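Local coordinates for protein Rv1364c/MT1410 (Mycobacterium tuberculosis, PDB 3KE6) that probably combines an RsbU-like PP2C-type phosphatase domain, which binds manganese, with an RsbW-like kinase domain in anti-sigma factor signalling, at residues D188-R193 with V249-M254; E41-A46 with D234-L239. All blocks are in the same frame, centred on the assembly; numbering follows the deposited sequence.

Contacts 1 and 2 are neighbours, with centres about 7 Å apart. Both reach the same beta sheet. Strand 249-256 of contact 1 and strand 36-43 of contact 2 run antiparallel side by side in it. Probable backbone hydrogen bonds join Val249 to Leu43 and Leu251 to Glu41. Helix 227-241, which contributes to contact 2, directly precedes strand 249-256 in the chain. The segments come in the order 41-46, 188-193, 234-239, 249-254, so the two contacts interlock along the sequence. Together they pack a manganese-binding loop and a covering helix onto one sheet of the phosphatase-like part of the protein.

Contact 1. Residues D188-R193 with V249-M254; sequences DGLIER and VTLLAM. With MN (manganese (II) ion), chain F.
Leu190 and Val249 meet with their side chains crossed at about a right angle. The touching branches are Leu190 CD1 and Val249 CG1, 3.8 Å apart. With chi1 at -167°, Leu190 CG lies opposite the backbone N and the side chain runs out from the turn to the strand. The other methyl, Leu190 CD2, reaches further along the strand to Leu251 CD1 at 4.2 Å. The two methyls of Val249 take different partners. CG1 goes to Leu190. Val249 CG2 lies against the peptide of Gly189, 3.7 Å from Gly189 O. No hydrogen bond links the two segments; the contact is a buried apolar one.

Segment 188-193 follows strand 182-186 and turns tightly. Glu192 N donates to Asp188 O at 2.8 Å. Segment 249-254 is a strand of the same sheet, antiparallel to 182-186. Thr250 points away from the turn, and its OG1 is hydrogen-bonded to Asp54. Phe205 of helix 198-212 and Leu239 of helix 227-241 also pack on Leu190.

Asp188 leads into the turn and faces the metal. Asp188 OD1 binds manganese at 2.2 Å. Asp188 OD2 is 3.0 Å from the metal and instead accepts a hydrogen bond from water 1, itself a ligand. Three waters, Asp71 and Asp247 complete six ligands. Such an aspartate cluster fits the metal centre of PP2C-type phosphatases. The chemistry is thus divided: oxygen ligands hold the metal at the start of the turn, while the next two residues seat that turn on strand 249-254 by van der Waals contact, with no hydrogen bond between the two segments.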
loop_
_atom_site.group_PDB
_atom_site.type_symbol
_atom_site.label_atom_id
_atom_site.label_comp_id
_atom_site.label_asym_id
_atom_site.label_seq_id
_atom_site.Cartn_x
_atom_site.Cartn_y
_atom_site.Cartn_z
ATOM N N ASP A 188 1.182 18.585 -7.048
ATOM C CA ASP A 188 1.286 20.032 -6.901
ATOM C C ASP A 188 -0.005 20.677 -6.403
ATOM O O ASP A 188 0.003 21.811 -5.900
ATOM C CB ASP A 188 1.776 20.695 -8.216
ATOM C CG ASP A 188 0.837 20.470 -9.416
ATOM O OD1 ASP A 188 -0.279 19.924 -9.265
ATOM O OD2 ASP A 188 1.237 20.841 -10.540
ATOM N N GLY A 189 -1.110 19.955 -6.534
ATOM C CA GLY A 189 -2.385 20.425 -6.010
ATOM C C GLY A 189 -2.343 20.652 -4.515
ATOM O O GLY A 189 -3.059 21.499 -3.995
ATOM N N LEU A 190 -1.497 19.900 -3.823
ATOM C CA LEU A 190 -1.402 20.000 -2.378
ATOM C C LEU A 190 -0.764 21.306 -1.944
ATOM O O LEU A 190 -1.160 21.887 -0.937
ATOM C CB LEU A 190 -0.610 18.817 -1.822
ATOM C CG LEU A 190 -0.664 18.581 -0.313
ATOM C CD1 LEU A 190 -2.093 18.542 0.245
ATOM C CD2 LEU A 190 0.067 17.295 -0.017
ATOM N N ILE A 191 0.208 21.784 -2.708
ATOM C CA ILE A 191 0.935 22.983 -2.308
ATOM C C ILE A 191 0.604 24.241 -3.116
ATOM O O ILE A 191 0.951 25.325 -2.690
ATOM C CB ILE A 191 2.463 22.740 -2.259
ATOM C CG1 ILE A 191 2.988 22.197 -3.593
ATOM C CG2 ILE A 191 2.792 21.770 -1.113
ATOM C CD1 ILE A 191 4.507 22.104 -3.645
ATOM N N GLU A 192 -0.076 24.099 -4.257
ATOM C CA GLU A 192 -0.534 25.256 -5.044
ATOM C C GLU A 192 -2.011 25.526 -4.780
ATOM O O GLU A 192 -2.842 25.450 -5.683
ATOM C CB GLU A 192 -0.302 25.040 -6.539
ATOM C CG GLU A 192 1.124 24.667 -6.884
ATOM C CD GLU A 192 1.600 25.293 -8.183
ATOM O OE1 GLU A 192 1.649 24.563 -9.204
ATOM O OE2 GLU A 192 1.920 26.515 -8.175
ATOM N N ARG A 193 -2.312 25.852 -3.528
ATOM C CA ARG A 193 -3.680 26.102 -3.065
ATOM C C ARG A 193 -4.046 27.573 -3.321
ATOM O O ARG A 193 -3.164 28.436 -3.297
ATOM C CB ARG A 193 -3.796 25.767 -1.562
ATOM C CG ARG A 193 -3.294 24.351 -1.214
ATOM C CD ARG A 193 -3.213 24.070 0.282
ATOM N NE ARG A 193 -1.992 24.586 0.912
ATOM C CZ ARG A 193 -1.947 25.505 1.881
ATOM N NH1 ARG A 193 -3.057 26.048 2.375
ATOM N NH2 ARG A 193 -0.772 25.891 2.368
ATOM N N VAL A 249 -5.606 16.626 -6.226
ATOM C CA VAL A 249 -4.713 16.490 -5.070
ATOM C C VAL A 249 -4.572 15.015 -4.686
ATOM O O VAL A 249 -5.563 14.279 -4.560
ATOM C CB VAL A 249 -5.183 17.303 -3.825
ATOM C CG1 VAL A 249 -4.107 17.274 -2.721
ATOM C CG2 VAL A 249 -5.484 18.735 -4.206
ATOM N N THR A 250 -3.324 14.593 -4.523
ATOM C CA THR A 250 -3.014 13.216 -4.257
ATOM C C THR A 250 -1.893 13.216 -3.273
ATOM O O THR A 250 -0.894 13.905 -3.476
ATOM C CB THR A 250 -2.569 12.474 -5.540
ATOM O OG1 THR A 250 -3.479 12.771 -6.609
ATOM C CG2 THR A 250 -2.532 10.965 -5.304
ATOM N N LEU A 251 -2.081 12.478 -2.186
ATOM C CA LEU A 251 -1.057 12.327 -1.163
ATOM C C LEU A 251 -0.905 10.833 -0.852
ATOM O O LEU A 251 -1.883 10.126 -0.616
ATOM C CB LEU A 251 -1.426 13.137 0.072
ATOM C CG LEU A 251 -0.555 12.964 1.311
ATOM C CD1 LEU A 251 0.894 13.311 1.035
ATOM C CD2 LEU A 251 -1.121 13.825 2.411
ATOM N N LEU A 252 0.328 10.353 -0.924
ATOM C CA LEU A 252 0.609 8.939 -0.757
ATOM C C LEU A 252 1.741 8.846 0.222
ATOM O O LEU A 252 2.842 9.299 -0.074
ATOM C CB LEU A 252 1.006 8.309 -2.087
ATOM C CG LEU A 252 1.518 6.879 -1.985
ATOM C CD1 LEU A 252 0.363 5.907 -1.611
ATOM C CD2 LEU A 252 2.170 6.509 -3.291
ATOM N N ALA A 253 1.463 8.291 1.399
ATOM C CA ALA A 253 2.408 8.336 2.509
ATOM C C ALA A 253 2.757 6.931 2.909
ATOM O O ALA A 253 1.908 6.035 2.873
ATOM C CB ALA A 253 1.810 9.062 3.674
ATOM N N MET A 254 4.018 6.738 3.273
ATOM C CA MET A 254 4.452 5.487 3.835
ATOM C C MET A 254 5.460 5.688 4.945
ATOM O O MET A 254 6.352 6.508 4.828
ATOM C CB MET A 254 4.978 4.571 2.733
ATOM C CG MET A 254 6.418 4.676 2.420
ATOM S SD MET A 254 7.380 3.561 3.460
ATOM C CE MET A 254 8.923 3.702 2.554
HETATM MN MN MN F . -1.418 19.452 -11.108
HETATM O O HOH W 1 -0.580 21.175 -12.200
HETATM O O HOH W 2 -3.089 19.378 -12.559
HETATM O O HOH W 3 -2.555 18.122 -9.748
#

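Contact 2. Residues E41-A46 with D234-L239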
loop_
_atom_site.group_PDB
_atom_site.type_symbol
_atom_site.label_atom_id
_atom_site.label_comp_id
_atom_site.label_asym_id
_atom_site.label_seq_id
_atom_site.Cartn_x
_atom_site.Cartn_y
_atom_site.Cartn_z
ATOM N N GLU A 41 -4.618 9.259 0.105
ATOM C CA GLU A 41 -5.771 10.136 0.096
ATOM C C GLU A 41 -5.742 11.023 -1.150
ATOM O O GLU A 41 -4.670 11.452 -1.581
ATOM C CB GLU A 41 -5.741 11.000 1.340
ATOM C CG GLU A 41 -7.056 11.670 1.648
ATOM C CD GLU A 41 -7.249 11.919 3.137
ATOM O OE1 GLU A 41 -7.063 10.967 3.937
ATOM O OE2 GLU A 41 -7.608 13.064 3.493
ATOM N N TYR A 42 -6.908 11.293 -1.730
ATOM C CA TYR A 42 -6.957 12.106 -2.925
ATOM C C TYR A 42 -8.280 12.829 -3.152
ATOM O O TYR A 42 -9.329 12.410 -2.673
ATOM C CB TYR A 42 -6.619 11.260 -4.142
ATOM C CG TYR A 42 -7.648 10.213 -4.502
ATOM C CD1 TYR A 42 -7.790 9.053 -3.746
ATOM C CD2 TYR A 42 -8.466 10.368 -5.610
ATOM C CE1 TYR A 42 -8.735 8.089 -4.079
ATOM C CE2 TYR A 42 -9.407 9.399 -5.952
ATOM C CZ TYR A 42 -9.533 8.266 -5.182
ATOM O OH TYR A 42 -10.471 7.312 -5.515
ATOM N N LEU A 43 -8.188 13.937 -3.888
ATOM C CA LEU A 43 -9.327 14.736 -4.293
ATOM C C LEU A 43 -9.221 14.969 -5.794
ATOM O O LEU A 43 -8.118 15.004 -6.360
ATOM C CB LEU A 43 -9.314 16.072 -3.576
ATOM C CG LEU A 43 -9.338 16.025 -2.051
ATOM C CD1 LEU A 43 -7.970 15.673 -1.495
ATOM C CD2 LEU A 43 -9.821 17.352 -1.491
ATOM N N VAL A 44 -10.373 15.132 -6.431
ATOM C CA VAL A 44 -10.441 15.321 -7.873
ATOM C C VAL A 44 -11.135 16.652 -8.164
ATOM O O VAL A 44 -12.284 16.837 -7.777
ATOM C CB VAL A 44 -11.185 14.133 -8.528
ATOM C CG1 VAL A 44 -11.794 14.525 -9.847
ATOM C CG2 VAL A 44 -10.236 12.949 -8.715
ATOM N N ALA A 45 -10.421 17.568 -8.832
ATOM C CA ALA A 45 -10.906 18.935 -9.147
ATOM C C ALA A 45 -12.309 19.013 -9.760
ATOM O O ALA A 45 -13.074 19.911 -9.428
ATOM C CB ALA A 45 -9.906 19.652 -10.063
ATOM N N ALA A 46 -12.643 18.073 -10.642
ATOM C CA ALA A 46 -13.953 18.044 -11.291
ATOM C C ALA A 46 -15.039 17.583 -10.325
ATOM O O ALA A 46 -14.764 17.200 -9.187
ATOM C CB ALA A 46 -13.920 17.140 -12.505
ATOM N N ASP A 234 -4.644 13.967 8.432
ATOM C CA ASP A 234 -4.738 15.264 9.115
ATOM C C ASP A 234 -3.979 16.377 8.405
ATOM O O ASP A 234 -4.449 17.516 8.341
ATOM C CB ASP A 234 -4.283 15.157 10.578
ATOM C CG ASP A 234 -5.231 14.330 11.419
ATOM O OD1 ASP A 234 -6.452 14.376 11.156
ATOM O OD2 ASP A 234 -4.763 13.631 12.340
ATOM N N THR A 235 -2.803 16.048 7.888
ATOM C CA THR A 235 -2.072 16.966 7.031
ATOM C C THR A 235 -2.982 17.519 5.949
ATOM O O THR A 235 -3.146 18.738 5.829
ATOM C CB THR A 235 -0.895 16.268 6.349
ATOM O OG1 THR A 235 0.225 16.251 7.238
ATOM C CG2 THR A 235 -0.512 16.986 5.077
ATOM N N LEU A 236 -3.591 16.622 5.179
ATOM C CA LEU A 236 -4.344 17.037 3.993
ATOM C C LEU A 236 -5.593 17.867 4.319
ATOM O O LEU A 236 -5.900 18.829 3.616
ATOM C CB LEU A 236 -4.706 15.828 3.127
ATOM C CG LEU A 236 -5.229 16.149 1.720
ATOM C CD1 LEU A 236 -4.629 15.209 0.688
ATOM C CD2 LEU A 236 -6.771 16.109 1.670
ATOM N N GLU A 237 -6.279 17.508 5.401
ATOM C CA GLU A 237 -7.548 18.150 5.772
ATOM C C GLU A 237 -7.377 19.496 6.494
ATOM O O GLU A 237 -8.249 20.357 6.399
ATOM C CB GLU A 237 -8.416 17.175 6.585
ATOM C CG GLU A 237 -8.862 15.955 5.743
ATOM C CD GLU A 237 -9.249 14.739 6.584
ATOM O OE1 GLU A 237 -10.128 14.888 7.477
ATOM O OE2 GLU A 237 -8.677 13.641 6.340
ATOM N N LEU A 238 -6.265 19.683 7.200
ATOM C CA LEU A 238 -5.920 21.003 7.725
ATOM C C LEU A 238 -5.387 21.905 6.603
ATOM O O LEU A 238 -5.767 23.073 6.511
ATOM C CB LEU A 238 -4.915 20.910 8.875
ATOM C CG LEU A 238 -5.505 20.392 10.187
ATOM C CD1 LEU A 238 -4.424 19.940 11.164
ATOM C CD2 LEU A 238 -6.382 21.449 10.819
ATOM N N LEU A 239 -4.523 21.371 5.740
ATOM C CA LEU A 239 -4.022 22.154 4.604
ATOM C C LEU A 239 -5.150 22.708 3.725
ATOM O O LEU A 239 -5.028 23.809 3.187
ATOM C CB LEU A 239 -3.064 21.347 3.722
ATOM C CG LEU A 239 -1.597 21.146 4.115
ATOM C CD1 LEU A 239 -0.785 20.889 2.848
ATOM C CD2 LEU A 239 -1.009 22.312 4.885
#
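This is a buried helix-on-sheet contact, in which helix 227-241 lies over strand 36-43 on one face of the mixed sheet. The axes of 41-43 and 234-239 approach to 9.8 Å and run at 28° in nearly the same direction. Glu41 and Leu43 point toward the helix. Tyr42, between them, points away and stacks its ring on Phe391.

The apolar half is Leu43 with Leu236. The two side chains slide past each other in opposite directions. Leu43 CD1 meets both methyls of Leu236, with CD2 at 3.4 Å and CD1 at 4.0 Å. Leu43 CG lies anti to the carbonyl carbon (chi1 -58°), which brings CD1 to Leu236.

A helical layer on a beta sheet, here with helix 198-212 packed beside helix 227-241, is consistent with the layered alpha-beta sandwich of PP2C-type phosphatases, the family to which SpoIIE and RsbU phosphatases belong.

The polar half brings two carboxylates together. Glu41 reaches from the strand toward the helix with an extended chain, and Glu237 extends across it at about a right angle. Glu41 OE2 also lies 3.6 Å from Leu236 CD2. Glu41 OE2 and Glu237 OE2 are 3.1 Å apart, and the carboxylate planes differ by 37°. Both atoms are acceptors, so this is a close approach of like charges rather than a bond. The pair is probably unfavourable. Glu237 OE2 is hydrogen-bonded to Ser233 OG on the preceding turn of the helix, and Arg390 of the neighbouring strand, which touches Glu41 and forms a long, weak ion pair with Glu237, could partly offset the repulsion.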